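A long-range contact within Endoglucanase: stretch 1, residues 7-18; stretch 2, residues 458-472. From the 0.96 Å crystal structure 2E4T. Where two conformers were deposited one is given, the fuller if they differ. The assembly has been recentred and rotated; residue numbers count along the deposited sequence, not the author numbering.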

# COMPACT_ATOMS: atom_id res chain seq x y z
N ALA A 7 13.28 -19.53 -31.05
CA ALA A 7 12.29 -19.42 -29.92
C ALA A 7 13.01 -19.11 -28.60
O ALA A 7 14.09 -19.64 -28.34
CB ALA A 7 11.52 -20.71 -29.72
N LYS A 8 12.35 -18.32 -27.76
CA LYS A 8 12.86 -18.00 -26.43
C LYS A 8 12.35 -19.05 -25.48
O LYS A 8 11.14 -19.26 -25.40
CB LYS A 8 12.37 -16.60 -26.05
CG LYS A 8 12.78 -16.14 -24.65
CD LYS A 8 14.29 -16.12 -24.44
CE LYS A 8 14.64 -15.60 -23.07
NZ LYS A 8 16.07 -15.69 -22.75
N VAL A 9 13.29 -19.66 -24.75
CA VAL A 9 13.00 -20.81 -23.86
C VAL A 9 13.53 -20.53 -22.45
O VAL A 9 14.68 -20.13 -22.28
CB VAL A 9 13.67 -22.09 -24.39
CG1 VAL A 9 13.35 -23.21 -23.47
CG2 VAL A 9 13.12 -22.43 -25.77
N VAL A 10 12.67 -20.67 -21.46
CA VAL A 10 12.96 -20.32 -20.08
C VAL A 10 12.59 -21.49 -19.19
O VAL A 10 11.52 -22.07 -19.37
CB VAL A 10 12.14 -19.07 -19.69
CG1 VAL A 10 12.27 -18.74 -18.19
CG2 VAL A 10 12.56 -17.89 -20.57
N ASP A 11 13.48 -21.83 -18.24
CA ASP A 11 13.20 -22.89 -17.30
C ASP A 11 12.62 -22.30 -16.00
O ASP A 11 13.16 -21.32 -15.47
CB ASP A 11 14.48 -23.62 -16.95
CG ASP A 11 15.08 -24.33 -18.14
OD1 ASP A 11 14.32 -24.81 -19.00
OD2 ASP A 11 16.31 -24.42 -18.26
N ILE A 12 11.55 -22.92 -15.51
CA ILE A 12 10.94 -22.56 -14.24
C ILE A 12 11.05 -23.80 -13.33
O ILE A 12 10.59 -24.88 -13.69
CB ILE A 12 9.47 -22.16 -14.39
CG1 ILE A 12 9.17 -21.08 -15.45
CG2 ILE A 12 8.89 -21.80 -13.01
CD1 ILE A 12 9.73 -19.74 -15.14
N ARG A 13 11.66 -23.61 -12.14
CA ARG A 13 11.88 -24.72 -11.22
C ARG A 13 11.18 -24.38 -9.90
O ARG A 13 11.49 -23.36 -9.29
CB ARG A 13 13.36 -24.93 -10.98
CG ARG A 13 14.09 -25.23 -12.30
CD ARG A 13 15.55 -25.58 -12.12
NE ARG A 13 15.83 -26.46 -10.98
CZ ARG A 13 15.76 -27.79 -10.99
NH1 ARG A 13 15.42 -28.47 -12.08
NH2 ARG A 13 16.05 -28.46 -9.87
N ILE A 14 10.25 -25.23 -9.49
CA ILE A 14 9.45 -25.00 -8.27
C ILE A 14 9.71 -26.15 -7.31
O ILE A 14 9.80 -27.32 -7.73
CB ILE A 14 7.96 -24.93 -8.62
CG1 ILE A 14 7.70 -23.68 -9.45
CG2 ILE A 14 7.07 -24.97 -7.38
CD1 ILE A 14 6.36 -23.63 -10.13
N ASP A 15 9.83 -25.84 -6.01
CA ASP A 15 9.92 -26.90 -4.99
C ASP A 15 8.91 -26.54 -3.92
O ASP A 15 9.09 -25.55 -3.18
CB ASP A 15 11.32 -26.98 -4.44
CG ASP A 15 11.48 -28.06 -3.35
OD1 ASP A 15 10.46 -28.57 -2.86
OD2 ASP A 15 12.66 -28.34 -3.01
N THR A 16 7.80 -27.26 -3.90
CA THR A 16 6.70 -26.91 -3.01
C THR A 16 7.04 -27.13 -1.53
O THR A 16 6.28 -26.65 -0.69
CB THR A 16 5.42 -27.67 -3.33
OG1 THR A 16 5.64 -29.04 -3.07
CG2 THR A 16 5.01 -27.50 -4.76
N SER A 17 8.14 -27.82 -1.24
CA SER A 17 8.54 -28.02 0.15
C SER A 17 9.50 -26.97 0.66
O SER A 17 9.83 -26.98 1.85
CB SER A 17 9.15 -29.41 0.34
OG SER A 17 10.48 -29.42 -0.20
N ALA A 18 10.02 -26.09 -0.23
CA ALA A 18 11.14 -25.24 0.09
C ALA A 18 10.70 -23.78 0.21
O ALA A 18 9.82 -23.28 -0.53
CB ALA A 18 12.20 -25.32 -0.98
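Stretch 2 458-472: PTTFNFSIDSSKNYT

Two strands that lie some 450 residues apart in the chain of this endoglucanase pair in parallel register from Val9 with Thr460 to Asp15 with Asp466, and their backbone ladder has no missing rung. The example illustrates a general rule: parallel strands need a connection that crosses back to the starting end of the sheet, and nothing limits its length; here the nearest touching residues are 449 apart in sequence. Stretch 2 is extended from Thr459 to Asp466 and lies beside the strand of stretch 1 that ends at Asp15; their N-to-C directions differ by 25°, with a crossing angle of -25° and a closest axial approach of 4.6 Å.

The register is simple. Thr460 sits beside Val9, Asn462 beside Asp11, Ser464 beside Arg13 and Asp466 beside Asp15, with CA to CA distances of 4.6 to 5.0 Å. Hydrogen bonds follow the alternation typical of parallel sheets, in which every second residue of each strand bonds to the neighbours flanking its opposite number. Thr460 N donates to Lys8 O at 2.8 Å, and Thr460 O accepts from Val10 N, also at 2.8 Å; Asn462, Ser464 and Asp466 repeat the pattern, ending with Thr16 N to Asp466 O at 2.9 Å. Before the ladder begins, a water bridges the two stretches, accepting from Lys8 N at 2.8 Å and donating to Pro458 O at 2.7 Å.

The alternation also sorts the side chains. Phe461, Phe463 and Ile465 share one buried face with Val10, Ile12 and Ile14. There Phe461 CD1 packs 3.7 Å from Val10 CB, while Ile12 CB lies over the face of the Phe463 ring, 4.0 Å from its centroid; Ile14 CD1 meets the edge of that ring, 4.2 Å from Phe463 CE1. The other face is more polar, and on it Asp466 OD2 comes within 4.4 Å of Asp15 OD2, a pairing of like charges.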

# COMPACT_ATOMS: atom_id res chain seq x y z
N PRO A 458 6.35 -14.92 -28.39
CA PRO A 458 6.01 -15.85 -27.32
C PRO A 458 7.26 -16.28 -26.54
O PRO A 458 8.41 -16.13 -27.02
CB PRO A 458 5.40 -17.04 -28.08
CG PRO A 458 6.03 -16.96 -29.46
CD PRO A 458 6.31 -15.53 -29.74
N THR A 459 7.01 -16.85 -25.37
CA THR A 459 8.09 -17.47 -24.60
C THR A 459 7.64 -18.88 -24.22
O THR A 459 6.50 -19.09 -23.76
CB THR A 459 8.40 -16.65 -23.33
OG1 THR A 459 8.78 -15.35 -23.75
CG2 THR A 459 9.53 -17.29 -22.52
N THR A 460 8.55 -19.85 -24.42
CA THR A 460 8.29 -21.23 -24.03
C THR A 460 8.87 -21.47 -22.64
O THR A 460 10.07 -21.28 -22.45
CB THR A 460 8.92 -22.19 -25.07
OG1 THR A 460 8.27 -21.97 -26.33
CG2 THR A 460 8.79 -23.64 -24.61
N PHE A 461 8.03 -21.94 -21.72
CA PHE A 461 8.48 -22.22 -20.37
C PHE A 461 8.48 -23.72 -20.12
O PHE A 461 7.50 -24.41 -20.30
CB PHE A 461 7.50 -21.54 -19.37
CG PHE A 461 7.56 -20.05 -19.42
CD1 PHE A 461 8.57 -19.36 -18.76
CD2 PHE A 461 6.62 -19.32 -20.17
CE1 PHE A 461 8.62 -17.96 -18.81
CE2 PHE A 461 6.64 -17.94 -20.21
CZ PHE A 461 7.65 -17.25 -19.53
N ASN A 462 9.66 -24.21 -19.72
CA ASN A 462 9.79 -25.62 -19.29
C ASN A 462 9.73 -25.68 -17.78
O ASN A 462 10.66 -25.17 -17.11
CB ASN A 462 11.13 -26.19 -19.78
CG ASN A 462 11.18 -26.31 -21.29
OD1 ASN A 462 10.17 -26.60 -21.93
ND2 ASN A 462 12.33 -25.99 -21.87
N PHE A 463 8.65 -26.23 -17.25
CA PHE A 463 8.45 -26.35 -15.81
C PHE A 463 8.94 -27.67 -15.27
O PHE A 463 8.67 -28.73 -15.86
CB PHE A 463 6.96 -26.26 -15.48
CG PHE A 463 6.39 -24.86 -15.47
CD1 PHE A 463 6.25 -24.20 -14.25
CD2 PHE A 463 6.06 -24.18 -16.63
CE1 PHE A 463 5.72 -22.91 -14.18
CE2 PHE A 463 5.49 -22.89 -16.54
CZ PHE A 463 5.33 -22.29 -15.30
N SER A 464 9.62 -27.61 -14.12
CA SER A 464 10.01 -28.80 -13.36
C SER A 464 9.62 -28.53 -11.91
O SER A 464 10.06 -27.50 -11.35
CB SER A 464 11.53 -29.00 -13.46
OG SER A 464 11.96 -29.20 -14.77
N ILE A 465 8.80 -29.40 -11.34
CA ILE A 465 8.22 -29.19 -10.01
C ILE A 465 8.59 -30.36 -9.11
O ILE A 465 8.39 -31.53 -9.50
CB ILE A 465 6.71 -29.04 -10.12
CG1 ILE A 465 6.38 -27.84 -11.01
CG2 ILE A 465 6.09 -28.89 -8.74
CD1 ILE A 465 4.93 -27.81 -11.48
N ASP A 466 9.09 -30.05 -7.91
CA ASP A 466 9.24 -31.03 -6.85
C ASP A 466 8.09 -30.85 -5.87
O ASP A 466 7.98 -29.77 -5.28
CB ASP A 466 10.59 -30.81 -6.18
CG ASP A 466 11.78 -31.10 -7.08
OD1 ASP A 466 11.70 -31.84 -8.08
OD2 ASP A 466 12.86 -30.59 -6.75
N SER A 467 7.23 -31.85 -5.69
CA SER A 467 6.07 -31.76 -4.82
C SER A 467 5.74 -33.05 -4.20
O SER A 467 6.15 -34.07 -4.75
CB SER A 467 4.87 -31.33 -5.63
OG SER A 467 3.71 -31.38 -4.81
N SER A 468 4.97 -33.08 -3.11
CA SER A 468 4.53 -34.38 -2.56
C SER A 468 3.37 -34.99 -3.36
O SER A 468 2.97 -36.12 -3.10
CB SER A 468 4.16 -34.28 -1.08
OG SER A 468 2.87 -33.75 -0.93
N LYS A 469 2.87 -34.25 -4.34
CA LYS A 469 1.74 -34.67 -5.17
C LYS A 469 2.23 -34.86 -6.57
O LYS A 469 3.22 -34.24 -6.96
CB LYS A 469 0.69 -33.56 -5.16
CG LYS A 469 0.35 -33.16 -3.76
CD LYS A 469 -0.51 -34.24 -3.06
CE LYS A 469 -0.89 -33.88 -1.60
NZ LYS A 469 0.28 -33.61 -0.72
N ASN A 470 1.52 -35.69 -7.32
CA ASN A 470 1.77 -35.87 -8.73
C ASN A 470 0.66 -35.15 -9.52
O ASN A 470 -0.47 -35.60 -9.64
CB ASN A 470 1.72 -37.34 -9.05
CG ASN A 470 2.22 -37.62 -10.42
OD1 ASN A 470 1.56 -38.28 -11.22
ND2 ASN A 470 3.42 -37.11 -10.72
N TYR A 471 0.95 -33.94 -9.98
CA TYR A 471 -0.10 -33.11 -10.64
C TYR A 471 -0.48 -33.66 -12.03
O TYR A 471 0.42 -34.15 -12.75
CB TYR A 471 0.38 -31.65 -10.76
CG TYR A 471 0.75 -31.05 -9.42
CD1 TYR A 471 -0.23 -30.83 -8.46
CD2 TYR A 471 2.06 -30.76 -9.13
CE1 TYR A 471 0.12 -30.29 -7.19
CE2 TYR A 471 2.39 -30.19 -7.86
CZ TYR A 471 1.42 -29.99 -6.91
OH TYR A 471 1.79 -29.47 -5.68
N THR A 472 -1.78 -33.58 -12.33
CA THR A 472 -2.28 -34.13 -13.61
C THR A 472 -3.06 -33.13 -14.47
O THR A 472 -3.43 -33.41 -15.60
CB THR A 472 -3.21 -35.34 -13.37
OG1 THR A 472 -4.32 -34.95 -12.57
CG2 THR A 472 -2.44 -36.46 -12.72
O HOH W 1 9.79 -17.64 -28.72